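Galactokinase (Bifidobacterium longum subsp. infantis ATCC 15697 = JCM 1222 = DSM 20088, PDB 6TEQ) probably catalyses the ATP-dependent phosphorylation of galactose and binds 2-deoxy-2-fluoro-galactose in its sugar pocket. Local coordinates at residues G167-T170 against L171-A174; E286-D289 against A290-D293; D352-K356 against N357-G361. All blocks are in the same frame, centred on the assembly; numbering follows the deposited sequence.

Contact 1: G167-T170 against L171-A174; sequences GRVT and LINA
I172, N173 and A174 each send their backbone N-H back four residues, to the carbonyl oxygens of R168, V169 and T170, so the two segments form consecutive turns of one alpha-helix. The three bonds differ in geometry. I172 N lies 2.8 Å from R168 O with an N-H...O angle of 175°, and it approaches almost in line with the C=O bond. N173 N to V169 O measures 2.9 Å and A174 N to T170 O 3.1 Å; in both the donor is tilted out of the carbonyl plane, and the bonds are more bent. The side chains meet at i+4 spacing (V169 with N173) and at i+3 (V169 with I172). V169 and N173 lie alongside one another and point the same way, with CG1 of V169 4.0 Å from ND2 of N173. The valine methyl is placed there by its torsion, CG1 standing opposite the backbone N (chi1 170°). Its other branch meets the delta methyl of I172, CG2 of V169 and CD1 of I172 being 4.4 Å apart, a loose apolar touch. I172 also brings CG1 to 3.3 Å from R168 O, beside the carbonyl that its own backbone N-H holds. These turns belong to helix 165-183 of the GHMP kinase N-terminal region, and the residues divide among its neighbours: I172 packs on N193 and M196 of helix 190-197, L171 on A150 and D154 of helix 141-156, and A174 on A113 and L114 of helix 105-116. The side chain of I172 is about 6 Å from galactose-binding G189, and about 10 Å from the bound fluorogalactose. The end of the R168 side chain extends off this turn, NH1 hydrogen-bonded to the carbonyl oxygens of A412 and M196 and NE to that of G162.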
loop_
_atom_site.group_PDB
_atom_site.type_symbol
_atom_site.label_atom_id
_atom_site.label_comp_id
_atom_site.label_asym_id
_atom_site.label_seq_id
_atom_site.Cartn_x
_atom_site.Cartn_y
_atom_site.Cartn_z
ATOM N N GLY A 167 13.423 -3.255 -13.993
ATOM C CA GLY A 167 14.324 -3.920 -13.043
ATOM C C GLY A 167 13.689 -3.941 -11.648
ATOM O O GLY A 167 13.752 -4.941 -10.938
ATOM N N ARG A 168 13.056 -2.837 -11.279
ATOM C CA ARG A 168 12.514 -2.770 -9.916
ATOM C C ARG A 168 11.441 -3.841 -9.696
ATOM O O ARG A 168 11.220 -4.215 -8.539
ATOM C CB ARG A 168 12.004 -1.373 -9.577
ATOM C CG ARG A 168 13.135 -0.435 -9.291
ATOM C CD ARG A 168 12.558 0.892 -8.863
ATOM N NE ARG A 168 13.607 1.785 -8.473
ATOM C CZ ARG A 168 13.459 2.837 -7.713
ATOM N NH1 ARG A 168 12.258 3.262 -7.367
ATOM N NH2 ARG A 168 14.498 3.582 -7.445
ATOM N N VAL A 169 10.815 -4.391 -10.757
ATOM C CA VAL A 169 9.831 -5.468 -10.547
ATOM C C VAL A 169 10.489 -6.691 -9.877
ATOM O O VAL A 169 9.843 -7.395 -9.093
ATOM C CB VAL A 169 9.111 -5.768 -11.879
ATOM C CG1 VAL A 169 8.286 -7.037 -11.750
ATOM C CG2 VAL A 169 8.279 -4.541 -12.291
ATOM N N THR A 170 11.737 -6.986 -10.209
ATOM C CA THR A 170 12.450 -8.078 -9.514
ATOM C C THR A 170 12.488 -7.807 -8.003
ATOM O O THR A 170 12.269 -8.708 -7.194
ATOM C CB THR A 170 13.829 -8.243 -10.137
ATOM O OG1 THR A 170 13.614 -8.753 -11.479
ATOM C CG2 THR A 170 14.692 -9.199 -9.344
ATOM N N LEU A 171 12.782 -6.573 -7.622
ATOM C CA LEU A 171 12.901 -6.165 -6.199
ATOM C C LEU A 171 11.531 -6.129 -5.535
ATOM O O LEU A 171 11.414 -6.608 -4.428
ATOM C CB LEU A 171 13.558 -4.808 -6.147
ATOM C CG LEU A 171 14.940 -4.743 -6.776
ATOM C CD1 LEU A 171 15.534 -3.402 -6.648
ATOM C CD2 LEU A 171 15.880 -5.796 -6.289
ATOM N N ILE A 172 10.529 -5.639 -6.252
ATOM C CA ILE A 172 9.111 -5.764 -5.850
ATOM C C ILE A 172 8.758 -7.201 -5.524
ATOM O O ILE A 172 8.124 -7.467 -4.466
ATOM C CB ILE A 172 8.205 -5.148 -6.902
ATOM C CG1 ILE A 172 8.377 -3.640 -6.883
ATOM C CG2 ILE A 172 6.783 -5.537 -6.661
ATOM C CD1 ILE A 172 7.861 -2.990 -8.150
ATOM N N ASN A 173 9.106 -8.119 -6.407
ATOM C CA ASN A 173 8.712 -9.534 -6.205
ATOM C C ASN A 173 9.411 -10.064 -4.949
ATOM O O ASN A 173 8.753 -10.828 -4.195
ATOM C CB ASN A 173 9.001 -10.355 -7.440
ATOM C CG ASN A 173 8.000 -10.074 -8.540
ATOM O OD1 ASN A 173 6.880 -9.579 -8.247
ATOM N ND2 ASN A 173 8.368 -10.464 -9.762
ATOM N N ALA A 174 10.649 -9.664 -4.684
ATOM C CA ALA A 174 11.364 -10.105 -3.476
ATOM C C ALA A 174 10.650 -9.551 -2.242
ATOM O O ALA A 174 10.559 -10.229 -1.210
ATOM C CB ALA A 174 12.805 -9.662 -3.526
#

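Contact 2: E286-D289 against A290-D293; sequences ETLD and ALPD
L288 and L291 both hold CG anti to the carbonyl carbon, beside the backbone N (chi1 -59° and -53°), and with that shared torsion their side chains cross obliquely, CD2 of L288 meeting CD1 of L291 at 4.1 Å. Two i to i+3 backbone bonds set the spacing: A290 N bonds to T287 O at 3.1 Å and L291 N to L288 O at 3.0 Å, as in a 3-10 turn. Each donor sits well above the plane of its carbonyl, so neither bond uses a lone-pair direction. L291 then leaves helical angles, and its CB rests 3.5 Å from L288 O. Beyond the turn D293 is the N-cap of helix 294-318, its OD1 accepting from M296 N. L288 and L291 both pack on V300 of that helix, and L291 also on I261 and L262 of helix 247-262. K297 donates through NZ to both L288 O and L291 O, two acceptors only 3.3 Å apart; its two hydrogen bonds link the turn to helix 294-318, and its positive charge would probably ease the repulsion between the two oxygens.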
loop_
_atom_site.group_PDB
_atom_site.type_symbol
_atom_site.label_atom_id
_atom_site.label_comp_id
_atom_site.label_asym_id
_atom_site.label_seq_id
_atom_site.Cartn_x
_atom_site.Cartn_y
_atom_site.Cartn_z
ATOM N N GLU A 286 -25.693 -13.048 -15.047
ATOM C CA GLU A 286 -25.431 -14.432 -15.497
ATOM C C GLU A 286 -24.221 -14.940 -14.724
ATOM O O GLU A 286 -24.158 -16.158 -14.452
ATOM C CB GLU A 286 -25.280 -14.520 -16.998
ATOM C CG GLU A 286 -26.605 -14.253 -17.718
ATOM C CD GLU A 286 -26.492 -14.176 -19.225
ATOM O OE1 GLU A 286 -25.362 -14.250 -19.727
ATOM O OE2 GLU A 286 -27.521 -13.971 -19.865
ATOM N N THR A 287 -23.264 -14.069 -14.431
ATOM C CA THR A 287 -22.086 -14.487 -13.664
ATOM C C THR A 287 -22.516 -14.807 -12.250
ATOM O O THR A 287 -22.172 -15.858 -11.770
ATOM C CB THR A 287 -21.028 -13.389 -13.640
ATOM O OG1 THR A 287 -20.681 -13.072 -14.989
ATOM C CG2 THR A 287 -19.862 -13.786 -12.779
ATOM N N LEU A 288 -23.244 -13.910 -11.598
ATOM C CA LEU A 288 -23.566 -14.161 -10.171
ATOM C C LEU A 288 -24.496 -15.376 -10.070
ATOM O O LEU A 288 -24.405 -16.065 -9.047
ATOM C CB LEU A 288 -24.195 -12.923 -9.564
ATOM C CG LEU A 288 -23.354 -11.679 -9.616
ATOM C CD1 LEU A 288 -24.029 -10.540 -8.873
ATOM C CD2 LEU A 288 -21.949 -11.942 -9.107
ATOM N N ASP A 289 -25.307 -15.670 -11.108
ATOM C CA ASP A 289 -26.185 -16.885 -11.085
ATOM C C ASP A 289 -25.378 -18.193 -10.994
ATOM O O ASP A 289 -25.925 -19.184 -10.455
ATOM C CB ASP A 289 -27.167 -16.881 -12.252
ATOM C CG ASP A 289 -28.396 -16.005 -12.046
ATOM O OD1 ASP A 289 -28.654 -15.514 -10.881
ATOM O OD2 ASP A 289 -29.101 -15.832 -13.067
ATOM N N ALA A 290 -24.139 -18.176 -11.452
ATOM C CA ALA A 290 -23.229 -19.331 -11.463
ATOM C C ALA A 290 -22.547 -19.544 -10.084
ATOM O O ALA A 290 -21.903 -20.605 -9.885
ATOM C CB ALA A 290 -22.230 -19.144 -12.586
ATOM N N LEU A 291 -22.743 -18.616 -9.150
ATOM C CA LEU A 291 -22.202 -18.633 -7.779
ATOM C C LEU A 291 -23.329 -18.867 -6.791
ATOM O O LEU A 291 -24.036 -17.950 -6.425
ATOM C CB LEU A 291 -21.506 -17.298 -7.500
ATOM C CG LEU A 291 -20.437 -16.819 -8.485
ATOM C CD1 LEU A 291 -19.976 -15.397 -8.130
ATOM C CD2 LEU A 291 -19.236 -17.768 -8.554
ATOM N N PRO A 292 -23.521 -20.070 -6.247
ATOM C CA PRO A 292 -24.669 -20.313 -5.350
ATOM C C PRO A 292 -24.587 -19.589 -3.990
ATOM O O PRO A 292 -25.603 -19.302 -3.350
ATOM C CB PRO A 292 -24.608 -21.848 -5.216
ATOM C CG PRO A 292 -23.146 -22.146 -5.367
ATOM C CD PRO A 292 -22.755 -21.277 -6.548
ATOM N N ASP A 293 -23.374 -19.339 -3.523
ATOM C CA ASP A 293 -23.167 -18.733 -2.204
ATOM C C ASP A 293 -23.418 -17.202 -2.294
ATOM O O ASP A 293 -22.800 -16.510 -3.114
ATOM C CB ASP A 293 -21.764 -19.068 -1.717
ATOM C CG ASP A 293 -21.554 -18.510 -0.345
ATOM O OD1 ASP A 293 -21.148 -17.345 -0.292
ATOM O OD2 ASP A 293 -21.887 -19.268 0.667
#

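Contact 3: D352-K356 against N357-G361; sequences DVARK and NGAYG
N357 caps the C-terminal end of helix 345-356 with its side-chain amide: ND2 donates to V353 O at 2.8 Å, with that oxygen only 12° out of the amide plane. The backbone of this cap makes the 6→1 bond of a Schellman motif, from A359 N to A354 O at 3.0 Å. A354 O also accepts from N357 N at 3.2 Å, the two donors arriving from opposite faces of the carbonyl plane. G358, at a positive phi of 101°, reverses the chain between them; a CB there would collide with the preceding carbonyl oxygen. A359 folds back, its CB 4.1 Å from the CB of A354. With an alanine in place of N357, V353 O would probably lose its side-chain amide donor, and K388 NZ the acceptor that OD1 offers. Farther out, V353 and A354 pack on helix 382-396, while A359 touches A375 and V377 of strand 372-378; the turn carries the chain from helix 345-356 into strand 361-365, at the edge of the five-stranded sheet. One water bridges the turn, donating to R355 O and to A359 O at 2.7 Å each.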
loop_
_atom_site.group_PDB
_atom_site.type_symbol
_atom_site.label_atom_id
_atom_site.label_comp_id
_atom_site.label_asym_id
_atom_site.label_seq_id
_atom_site.Cartn_x
_atom_site.Cartn_y
_atom_site.Cartn_z
ATOM N N ASP A 352 -18.704 9.192 6.302
ATOM C CA ASP A 352 -19.992 9.913 6.332
ATOM C C ASP A 352 -19.723 11.390 6.707
ATOM O O ASP A 352 -20.355 12.295 6.123
ATOM C CB ASP A 352 -20.929 9.271 7.331
ATOM C CG ASP A 352 -22.354 9.697 7.084
ATOM O OD1 ASP A 352 -22.790 9.601 5.912
ATOM O OD2 ASP A 352 -22.942 10.224 8.054
ATOM N N VAL A 353 -18.891 11.627 7.697
ATOM C CA VAL A 353 -18.558 13.010 8.118
ATOM C C VAL A 353 -17.951 13.784 6.937
ATOM O O VAL A 353 -18.369 14.913 6.660
ATOM C CB VAL A 353 -17.653 13.041 9.345
ATOM C CG1 VAL A 353 -17.196 14.434 9.657
ATOM C CG2 VAL A 353 -18.332 12.461 10.544
ATOM N N ALA A 354 -17.057 13.158 6.190
ATOM C CA ALA A 354 -16.416 13.830 5.058
ATOM C C ALA A 354 -17.505 14.170 4.030
ATOM O O ALA A 354 -17.516 15.274 3.462
ATOM C CB ALA A 354 -15.344 12.960 4.527
ATOM N N ARG A 355 -18.351 13.188 3.742
ATOM C CA ARG A 355 -19.403 13.374 2.690
ATOM C C ARG A 355 -20.353 14.513 3.086
ATOM O O ARG A 355 -20.737 15.287 2.228
ATOM C CB ARG A 355 -20.208 12.110 2.441
ATOM C CG ARG A 355 -19.388 11.034 1.702
ATOM C CD ARG A 355 -20.203 9.802 1.575
ATOM N NE ARG A 355 -19.378 8.746 0.954
ATOM C CZ ARG A 355 -19.731 7.511 0.798
ATOM N NH1 ARG A 355 -20.939 7.096 1.091
ATOM N NH2 ARG A 355 -18.850 6.677 0.328
ATOM N N LYS A 356 -20.710 14.575 4.377
ATOM C CA LYS A 356 -21.701 15.529 4.911
ATOM C C LYS A 356 -21.108 16.941 4.922
ATOM O O LYS A 356 -21.911 17.909 4.895
ATOM C CB LYS A 356 -22.191 15.056 6.272
ATOM C CG LYS A 356 -23.259 13.978 6.175
ATOM C CD LYS A 356 -23.669 13.412 7.500
ATOM C CE LYS A 356 -24.777 12.389 7.364
ATOM N NZ LYS A 356 -24.853 11.888 5.966
ATOM N N ASN A 357 -19.780 17.055 4.856
ATOM C CA ASN A 357 -19.048 18.314 5.076
ATOM C C ASN A 357 -18.319 18.724 3.803
ATOM O O ASN A 357 -17.315 19.392 3.903
ATOM C CB ASN A 357 -18.192 18.205 6.318
ATOM C CG ASN A 357 -19.090 18.222 7.555
ATOM O OD1 ASN A 357 -19.658 19.266 7.899
ATOM N ND2 ASN A 357 -19.306 17.073 8.176
ATOM N N GLY A 358 -18.826 18.285 2.640
ATOM C CA GLY A 358 -18.433 18.906 1.366
ATOM C C GLY A 358 -17.408 18.119 0.585
ATOM O O GLY A 358 -16.994 18.632 -0.454
ATOM N N ALA A 359 -16.942 16.967 1.064
ATOM C CA ALA A 359 -16.050 16.150 0.207
ATOM C C ALA A 359 -16.721 15.842 -1.138
ATOM O O ALA A 359 -17.853 15.476 -1.146
ATOM C CB ALA A 359 -15.606 14.896 0.878
ATOM N N TYR A 360 -15.966 15.902 -2.216
ATOM C CA TYR A 360 -16.406 15.384 -3.532
ATOM C C TYR A 360 -16.664 13.897 -3.394
ATOM O O TYR A 360 -17.589 13.362 -3.940
ATOM C CB TYR A 360 -15.353 15.660 -4.588
ATOM C CG TYR A 360 -15.224 17.099 -4.932
ATOM C CD1 TYR A 360 -16.087 17.690 -5.838
ATOM C CD2 TYR A 360 -14.259 17.864 -4.334
ATOM C CE1 TYR A 360 -15.935 19.024 -6.170
ATOM C CE2 TYR A 360 -14.170 19.192 -4.580
ATOM C CZ TYR A 360 -14.986 19.786 -5.526
ATOM O OH TYR A 360 -14.804 21.114 -5.786
ATOM N N GLY A 361 -15.810 13.243 -2.595
ATOM C CA GLY A 361 -16.037 11.862 -2.239
ATOM C C GLY A 361 -15.035 11.404 -1.206
ATOM O O GLY A 361 -14.038 12.109 -0.988
HETATM O O HOH W 1 -20.261 16.271 -0.241
#

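In the fold
The three contacts follow one another along the chain without overlapping and share no helix or strand. Contact 1 lies within helix 165-183 in the N-terminal GHMP kinase region, contact 2 joins helices 280-289 and 294-318, and contact 3, in the C-terminal GHMP region, joins helix 345-356 to strand 361-365. Their centres are 35 to 38 Å apart, and even the closest pair, contacts 2 and 3, is separated by about 20 Å between nearest atoms. Contacts 1 and 3 fall on opposite sides of the chain's centre. Contacts 2 and 3 are turns leading out of helices, remote from the sugar, whereas contact 1 packs through I172 on helix 190-197, which begins beside sugar-binding G189 and D191.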